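Local coordinates for protein nucleotidyl transferase (Methanothermobacter thermautotrophicus, PDB 6PLJ) that probably transfers nucleotidyl groups as a MobA-like NTP transferase and may serve pseudomurein cell wall synthesis in this archaeon, at residues A[51-64]-A[84-96]. Sequence-based numbering, arbitrary orientation.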
ATOM      1  N   HIS A  51       4.111   6.297  15.894  1.00 11.54           N
ATOM      2  CA  HIS A  51       3.747   6.340  14.486  1.00 11.35           C
ATOM      3  C   HIS A  51       3.253   4.963  14.044  1.00 10.61           C
ATOM      4  O   HIS A  51       3.856   3.942  14.379  1.00 10.40           O
ATOM      5  CB  HIS A  51       4.956   6.766  13.664  1.00 11.57           C
ATOM      6  CG  HIS A  51       4.686   6.905  12.198  1.00 11.71           C
ATOM      7  ND1 HIS A  51       3.617   7.610  11.696  1.00 11.92           N
ATOM      8  CD2 HIS A  51       5.400   6.493  11.126  1.00 11.89           C
ATOM      9  CE1 HIS A  51       3.656   7.584  10.374  1.00 11.66           C
ATOM     10  NE2 HIS A  51       4.734   6.923  10.008  1.00 11.51           N
ATOM     11  N   LYS A  52       2.178   4.965  13.269  1.00 10.15           N
ATOM     12  CA  LYS A  52       1.459   3.736  12.896  1.00 10.27           C
ATOM     13  C   LYS A  52       2.353   2.648  12.340  1.00 10.05           C
ATOM     14  O   LYS A  52       2.137   1.474  12.608  1.00 10.27           O
ATOM     15  CB  LYS A  52       0.341   4.045  11.911  1.00 10.64           C
ATOM     16  CG  LYS A  52       0.760   4.651  10.580  1.00 11.42           C
ATOM     17  CD  LYS A  52      -0.423   5.193   9.791  1.00 12.66           C
ATOM     18  CE  LYS A  52       0.074   6.004   8.604  0.80 13.22           C
ATOM     19  NZ  LYS A  52      -0.932   6.358   7.569  0.80 14.10           N
ATOM     20  N   LEU A  53       3.347   3.041  11.556  1.00  9.98           N
ATOM     21  CA  LEU A  53       4.196   2.063  10.889  1.00  9.82           C
ATOM     22  C   LEU A  53       5.118   1.335  11.844  1.00 10.63           C
ATOM     23  O   LEU A  53       5.635   0.260  11.503  1.00 10.67           O
ATOM     24  CB  LEU A  53       5.022   2.737   9.796  1.00  9.77           C
ATOM     25  CG  LEU A  53       4.219   3.346   8.658  1.00  9.82           C
ATOM     26  CD1 LEU A  53       5.187   3.791   7.582  1.00  9.93           C
ATOM     27  CD2 LEU A  53       3.193   2.373   8.088  1.00  9.82           C
ATOM     28  N   LEU A  54       5.320   1.903  13.032  1.00 11.31           N
ATOM     29  CA  LEU A  54       6.242   1.358  14.016  1.00 12.47           C
ATOM     30  C   LEU A  54       5.547   0.615  15.151  1.00 12.62           C
ATOM     31  O   LEU A  54       6.217   0.112  16.065  1.00 13.35           O
ATOM     32  CB  LEU A  54       7.088   2.497  14.581  1.00 13.40           C
ATOM     33  CG  LEU A  54       7.818   3.356  13.551  1.00 14.81           C
ATOM     34  CD1 LEU A  54       8.447   4.581  14.214  1.00 16.15           C
ATOM     35  CD2 LEU A  54       8.834   2.533  12.799  1.00 15.39           C
ATOM     36  N   LEU A  55       4.221   0.528  15.102  1.00 12.57           N
ATOM     37  CA  LEU A  55       3.484  -0.241  16.088  1.00 12.70           C
ATOM     38  C   LEU A  55       3.781  -1.722  15.947  1.00 13.55           C
ATOM     39  O   LEU A  55       4.044  -2.209  14.850  1.00 13.20           O
ATOM     40  CB  LEU A  55       1.979   0.006  15.956  1.00 12.69           C
ATOM     41  CG  LEU A  55       1.483   1.336  16.521  1.00 12.99           C
ATOM     42  CD1 LEU A  55       0.076   1.575  16.020  1.00 13.01           C
ATOM     43  CD2 LEU A  55       1.539   1.336  18.036  1.00 13.43           C
ATOM     44  N   PRO A  56       3.750  -2.456  17.068  1.00 14.61           N
ATOM     45  CA  PRO A  56       4.130  -3.852  17.014  1.00 15.31           C
ATOM     46  C   PRO A  56       3.050  -4.704  16.404  1.00 16.03           C
ATOM     47  O   PRO A  56       1.859  -4.519  16.686  1.00 16.22           O
ATOM     48  CB  PRO A  56       4.297  -4.232  18.483  1.00 14.92           C
ATOM     49  CG  PRO A  56       3.407  -3.307  19.201  1.00 15.30           C
ATOM     50  CD  PRO A  56       3.493  -2.014  18.450  1.00 15.35           C
ATOM     51  N   LEU A  57       3.490  -5.663  15.604  1.00 17.22           N
ATOM     52  CA  LEU A  57       2.617  -6.585  14.952  1.00 19.15           C
ATOM     53  C   LEU A  57       3.416  -7.826  14.559  1.00 20.77           C
ATOM     54  O   LEU A  57       4.449  -7.696  13.897  1.00 20.00           O
ATOM     55  CB  LEU A  57       2.060  -5.907  13.697  1.00 19.71           C
ATOM     56  CG  LEU A  57       0.739  -6.410  13.188  1.00 19.52           C
ATOM     57  CD1 LEU A  57      -0.376  -6.083  14.176  1.00 19.66           C
ATOM     58  CD2 LEU A  57       0.482  -5.774  11.823  1.00 18.08           C
ATOM     59  N   ASN A  58       2.957  -8.998  15.001  1.00 22.73           N
ATOM     60  CA  ASN A  58       3.535 -10.282  14.586  0.50 23.73           C
ATOM     61  C   ASN A  58       5.028 -10.391  14.981  1.00 24.06           C
ATOM     62  O   ASN A  58       5.844 -10.924  14.217  1.00 24.83           O
ATOM     63  CB  ASN A  58       3.327 -10.450  13.064  0.50 24.72           C
ATOM     64  CG  ASN A  58       3.121 -11.898  12.639  0.50 25.43           C
ATOM     65  OD1 ASN A  58       2.570 -12.709  13.381  0.50 26.87           O
ATOM     66  ND2 ASN A  58       3.529 -12.212  11.416  0.50 26.06           N
ATOM     67  N   GLY A  59       5.384  -9.872  16.161  1.00 23.12           N
ATOM     68  CA  GLY A  59       6.791  -9.824  16.599  1.00 22.75           C
ATOM     69  C   GLY A  59       7.683  -8.820  15.873  1.00 22.12           C
ATOM     70  O   GLY A  59       8.879  -8.723  16.156  1.00 21.32           O
ATOM     71  N   VAL A  60       7.111  -8.042  14.953  1.00 20.55           N
ATOM     72  CA  VAL A  60       7.864  -7.038  14.197  1.00 20.30           C
ATOM     73  C   VAL A  60       7.058  -5.738  14.277  1.00 19.35           C
ATOM     74  O   VAL A  60       6.377  -5.507  15.277  1.00 20.73           O
ATOM     75  CB  VAL A  60       8.166  -7.517  12.754  1.00 20.71           C
ATOM     76  CG1 VAL A  60       9.134  -8.697  12.785  1.00 21.30           C
ATOM     77  CG2 VAL A  60       6.896  -7.879  11.997  1.00 20.12           C
ATOM     78  N   THR A  61       7.181  -4.868  13.278  1.00 16.94           N
ATOM     79  CA  THR A  61       6.376  -3.657  13.182  1.00 14.77           C
ATOM     80  C   THR A  61       5.364  -3.783  12.047  1.00 13.25           C
ATOM     81  O   THR A  61       5.469  -4.649  11.171  1.00 12.35           O
ATOM     82  CB  THR A  61       7.272  -2.466  12.848  1.00 14.47           C
ATOM     83  OG1 THR A  61       7.994  -2.767  11.654  1.00 13.58           O
ATOM     84  CG2 THR A  61       8.262  -2.168  13.970  1.00 14.71           C
ATOM     85  N   VAL A  62       4.394  -2.880  12.052  1.00 11.52           N
ATOM     86  CA  VAL A  62       3.420  -2.785  10.978  1.00 10.73           C
ATOM     87  C   VAL A  62       4.121  -2.756   9.624  1.00 10.24           C
ATOM     88  O   VAL A  62       3.736  -3.475   8.719  1.00  9.64           O
ATOM     89  CB  VAL A  62       2.524  -1.530  11.184  1.00 10.53           C
ATOM     90  CG1 VAL A  62       1.769  -1.116   9.918  1.00 10.50           C
ATOM     91  CG2 VAL A  62       1.532  -1.791  12.308  1.00 10.54           C
ATOM     92  N   ILE A  63       5.119  -1.882   9.471  1.00  9.98           N
ATOM     93  CA  ILE A  63       5.753  -1.753   8.158  1.00  9.84           C
ATOM     94  C   ILE A  63       6.479  -3.033   7.747  1.00 10.22           C
ATOM     95  O   ILE A  63       6.404  -3.440   6.587  1.00  9.55           O
ATOM     96  CB  ILE A  63       6.659  -0.501   8.041  1.00 10.10           C
ATOM     97  CG1 ILE A  63       7.147  -0.323   6.594  1.00 10.23           C
ATOM     98  CG2 ILE A  63       7.851  -0.537   8.998  1.00 10.14           C
ATOM     99  CD1 ILE A  63       6.035  -0.158   5.577  1.00 10.29           C
ATOM    100  N   GLU A  64       7.130  -3.692   8.697  1.00 10.57           N
ATOM    101  CA  GLU A  64       7.772  -4.971   8.395  1.00 11.17           C
ATOM    102  C   GLU A  64       6.727  -6.003   7.977  1.00 10.78           C
ATOM    103  O   GLU A  64       6.979  -6.804   7.073  1.00 11.04           O
ATOM    104  CB  GLU A  64       8.570  -5.493   9.594  1.00 12.11           C
ATOM    105  CG  GLU A  64       9.869  -4.749   9.838  1.00 13.43           C
ATOM    106  CD  GLU A  64      10.461  -5.045  11.204  1.00 14.74           C
ATOM    107  OE1 GLU A  64      11.299  -5.979  11.303  1.00 16.74           O
ATOM    108  OE2 GLU A  64      10.104  -4.333  12.165  1.00 14.77           O
ATOM    109  N   HIS A  84       8.205  10.616   6.139  1.00 10.28           N
ATOM    110  CA  HIS A  84       7.889  10.890   7.518  1.00 10.62           C
ATOM    111  C   HIS A  84       8.529   9.881   8.450  1.00 10.73           C
ATOM    112  O   HIS A  84       8.310   8.671   8.309  1.00 10.74           O
ATOM    113  CB  HIS A  84       6.394  10.917   7.768  1.00 10.79           C
ATOM    114  CG  HIS A  84       6.069  11.374   9.139  1.00 10.84           C
ATOM    115  ND1 HIS A  84       6.391  12.646   9.576  1.00 11.11           N
ATOM    116  CD2 HIS A  84       5.504  10.742  10.188  1.00 10.78           C
ATOM    117  CE1 HIS A  84       6.028  12.766  10.838  1.00 11.14           C
ATOM    118  NE2 HIS A  84       5.473  11.638  11.228  1.00 11.33           N
ATOM    119  N   ARG A  85       9.299  10.374   9.424  1.00 10.75           N
ATOM    120  CA  ARG A  85      10.034   9.502  10.345  1.00 11.11           C
ATOM    121  C   ARG A  85      10.843   8.434   9.586  1.00 11.22           C
ATOM    122  O   ARG A  85      10.920   7.280  10.004  1.00 11.14           O
ATOM    123  CB  ARG A  85       9.087   8.884  11.377  1.00 11.64           C
ATOM    124  CG  ARG A  85       8.544   9.943  12.338  1.00 11.95           C
ATOM    125  CD  ARG A  85       7.536   9.386  13.310  1.00 12.75           C
ATOM    126  NE  ARG A  85       7.248  10.381  14.350  1.00 13.41           N
ATOM    127  CZ  ARG A  85       7.941  10.546  15.479  1.00 14.54           C
ATOM    128  NH1 ARG A  85       8.965   9.744  15.814  1.00 16.07           N
ATOM    129  NH2 ARG A  85       7.581  11.521  16.315  1.00 15.51           N
ATOM    130  N   ALA A  86      11.453   8.847   8.478  1.00 11.54           N
ATOM    131  CA  ALA A  86      12.188   7.910   7.614  1.00 12.19           C
ATOM    132  C   ALA A  86      13.282   7.163   8.360  1.00 13.28           C
ATOM    133  O   ALA A  86      13.445   5.964   8.151  1.00 13.53           O
ATOM    134  CB  ALA A  86      12.786   8.617   6.421  1.00 12.39           C
ATOM    135  N   GLY A  87      14.041   7.854   9.203  1.00 13.94           N
ATOM    136  CA  GLY A  87      15.061   7.168  10.015  1.00 15.64           C
ATOM    137  C   GLY A  87      14.554   5.943  10.755  1.00 15.63           C
ATOM    138  O   GLY A  87      15.144   4.853  10.674  1.00 16.00           O
ATOM    139  N   GLU A  88      13.428   6.105  11.440  1.00 15.38           N
ATOM    140  CA  GLU A  88      12.828   5.035  12.219  1.00 15.43           C
ATOM    141  C   GLU A  88      12.218   3.949  11.342  1.00 14.25           C
ATOM    142  O   GLU A  88      12.342   2.773  11.651  1.00 13.68           O
ATOM    143  CB  GLU A  88      11.740   5.574  13.150  1.00 17.36           C
ATOM    144  CG  GLU A  88      12.267   6.416  14.291  1.00 20.09           C
ATOM    145  CD  GLU A  88      11.138   7.047  15.062  1.00 22.86           C
ATOM    146  OE1 GLU A  88      10.554   8.018  14.548  1.00 25.61           O
ATOM    147  OE2 GLU A  88      10.817   6.559  16.161  1.00 26.23           O
ATOM    148  N   VAL A  89      11.569   4.350  10.248  1.00 13.07           N
ATOM    149  CA  VAL A  89      10.962   3.383   9.326  1.00 12.81           C
ATOM    150  C   VAL A  89      12.068   2.563   8.651  1.00 13.09           C
ATOM    151  O   VAL A  89      11.983   1.342   8.574  1.00 13.36           O
ATOM    152  CB  VAL A  89      10.025   4.086   8.307  1.00 12.93           C
ATOM    153  CG1 VAL A  89       9.563   3.128   7.233  1.00 13.15           C
ATOM    154  CG2 VAL A  89       8.818   4.693   9.028  1.00 12.82           C
ATOM    155  N   GLU A  90      13.120   3.240   8.225  1.00 13.77           N
ATOM    156  CA  GLU A  90      14.275   2.572   7.610  1.00 14.47           C
ATOM    157  C   GLU A  90      14.988   1.641   8.585  1.00 15.59           C
ATOM    158  O   GLU A  90      15.383   0.530   8.196  1.00 15.70           O
ATOM    159  CB  GLU A  90      15.210   3.596   6.990  1.00 15.14           C
ATOM    160  CG  GLU A  90      14.570   4.297   5.796  1.00 15.27           C
ATOM    161  CD  GLU A  90      15.321   5.515   5.328  1.00 16.06           C
ATOM    162  OE1 GLU A  90      16.479   5.736   5.774  1.00 17.94           O
ATOM    163  OE2 GLU A  90      14.763   6.287   4.532  1.00 15.66           O
ATOM    164  N   GLU A  91      15.089   2.031   9.853  1.00 15.57           N
ATOM    165  CA  GLU A  91      15.684   1.140  10.849  1.00 17.80           C
ATOM    166  C   GLU A  91      14.816  -0.102  11.044  1.00 16.97           C
ATOM    167  O   GLU A  91      15.349  -1.201  11.152  1.00 17.82           O
ATOM    168  CB  GLU A  91      15.929   1.874  12.176  1.00 19.46           C
ATOM    169  CG  GLU A  91      16.512   1.030  13.308  1.00 21.94           C
ATOM    170  CD  GLU A  91      17.828   0.346  12.971  0.70 23.90           C
ATOM    171  OE1 GLU A  91      18.631   0.896  12.179  0.70 26.15           O
ATOM    172  OE2 GLU A  91      18.060  -0.755  13.512  0.70 26.15           O
ATOM    173  N   ALA A  92      13.486   0.063  11.056  1.00 15.62           N
ATOM    174  CA  ALA A  92      12.567  -1.070  11.150  1.00 15.74           C
ATOM    175  C   ALA A  92      12.778  -2.061  10.013  1.00 15.81           C
ATOM    176  O   ALA A  92      12.701  -3.259  10.234  1.00 17.12           O
ATOM    177  CB  ALA A  92      11.112  -0.621  11.200  1.00 15.52           C
ATOM    178  N   LEU A  93      13.078  -1.551   8.821  1.00 16.11           N
ATOM    179  CA  LEU A  93      13.265  -2.383   7.636  1.00 16.42           C
ATOM    180  C   LEU A  93      14.689  -2.848   7.399  1.00 18.04           C
ATOM    181  O   LEU A  93      14.926  -3.563   6.433  1.00 17.00           O
ATOM    182  CB  LEU A  93      12.781  -1.633   6.398  1.00 16.18           C
ATOM    183  CG  LEU A  93      11.281  -1.340   6.406  1.00 16.05           C
ATOM    184  CD1 LEU A  93      10.899  -0.525   5.188  1.00 15.72           C
ATOM    185  CD2 LEU A  93      10.466  -2.623   6.475  1.00 16.21           C
ATOM    186  N   SER A  94      15.617  -2.478   8.281  1.00 19.58           N
ATOM    187  CA  SER A  94      17.054  -2.630   8.014  1.00 21.70           C
ATOM    188  C   SER A  94      17.510  -4.063   7.709  1.00 23.46           C
ATOM    189  O   SER A  94      18.483  -4.243   6.967  1.00 25.85           O
ATOM    190  CB  SER A  94      17.869  -2.060   9.181  1.00 22.48           C
ATOM    191  OG  SER A  94      17.626  -2.806  10.346  1.00 24.34           O
ATOM    192  N   GLY A  95      16.811  -5.064   8.238  1.00 22.86           N
ATOM    193  CA  GLY A  95      17.126  -6.470   7.928  1.00 23.78           C
ATOM    194  C   GLY A  95      16.500  -7.041   6.660  1.00 23.13           C
ATOM    195  O   GLY A  95      16.721  -8.213   6.332  1.00 25.81           O
ATOM    196  N   MET A  96      15.720  -6.241   5.935  1.00 19.65           N
ATOM    197  CA  MET A  96      14.858  -6.779   4.886  1.00 17.90           C
ATOM    198  C   MET A  96      15.387  -6.455   3.506  1.00 15.82           C
ATOM    199  O   MET A  96      16.113  -5.483   3.300  1.00 15.03           O
ATOM    200  CB  MET A  96      13.431  -6.249   5.051  1.00 18.46           C
ATOM    201  CG  MET A  96      12.829  -6.607   6.395  1.00 19.71           C
ATOM    202  SD  MET A  96      11.076  -6.243   6.462  1.00 21.25           S
ATOM    203  CE  MET A  96      10.354  -7.698   5.727  1.00 20.84           C
TER
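Ala92 CB sits against Ile63 CG2 at 3.9 Å and beside Thr61 OG1, where helix 86-92 packs on the 3-10 turn 52-54 and the start of helix 62-72 in the Rossmann-like MobA-type nucleotidyltransferase fold. Ile63 sets CG1 against both methyls of Leu93, the two side chains crossing at about a right angle. Farther along, Val89 CG2 meets Leu53 CD1 at 4.0 Å, and Leu54 crosses Glu88 at a similar angle, CD2 against its carbonyl and CD1 3.6 Å from Glu88 CB. Glu88 OE1 uses its syn lone pair for Arg85 NH1 at 2.7 Å, a salt bridge nearly in the guanidinium plane, while Arg85 CD packs on His51 CB. With CG anti to the backbone N (chi1 -177°), the His51 ring offers one face to the edge of His84 in a T-shaped stack, planes at 78°; Leu53 N lies over the opposite face. At the far end a capping box starts helix 62-72: Glu64 N donates to Thr61 OG1, which in turn donates to the anti lone pair of Glu64 OE2 at 2.7 Å, and Thr61 N adds a weak bond to OE2. Met96, bent at chi3 (84°), crosses Glu64 obliquely with SD against its CG and brings CE to 3.7 Å from Glu64 O.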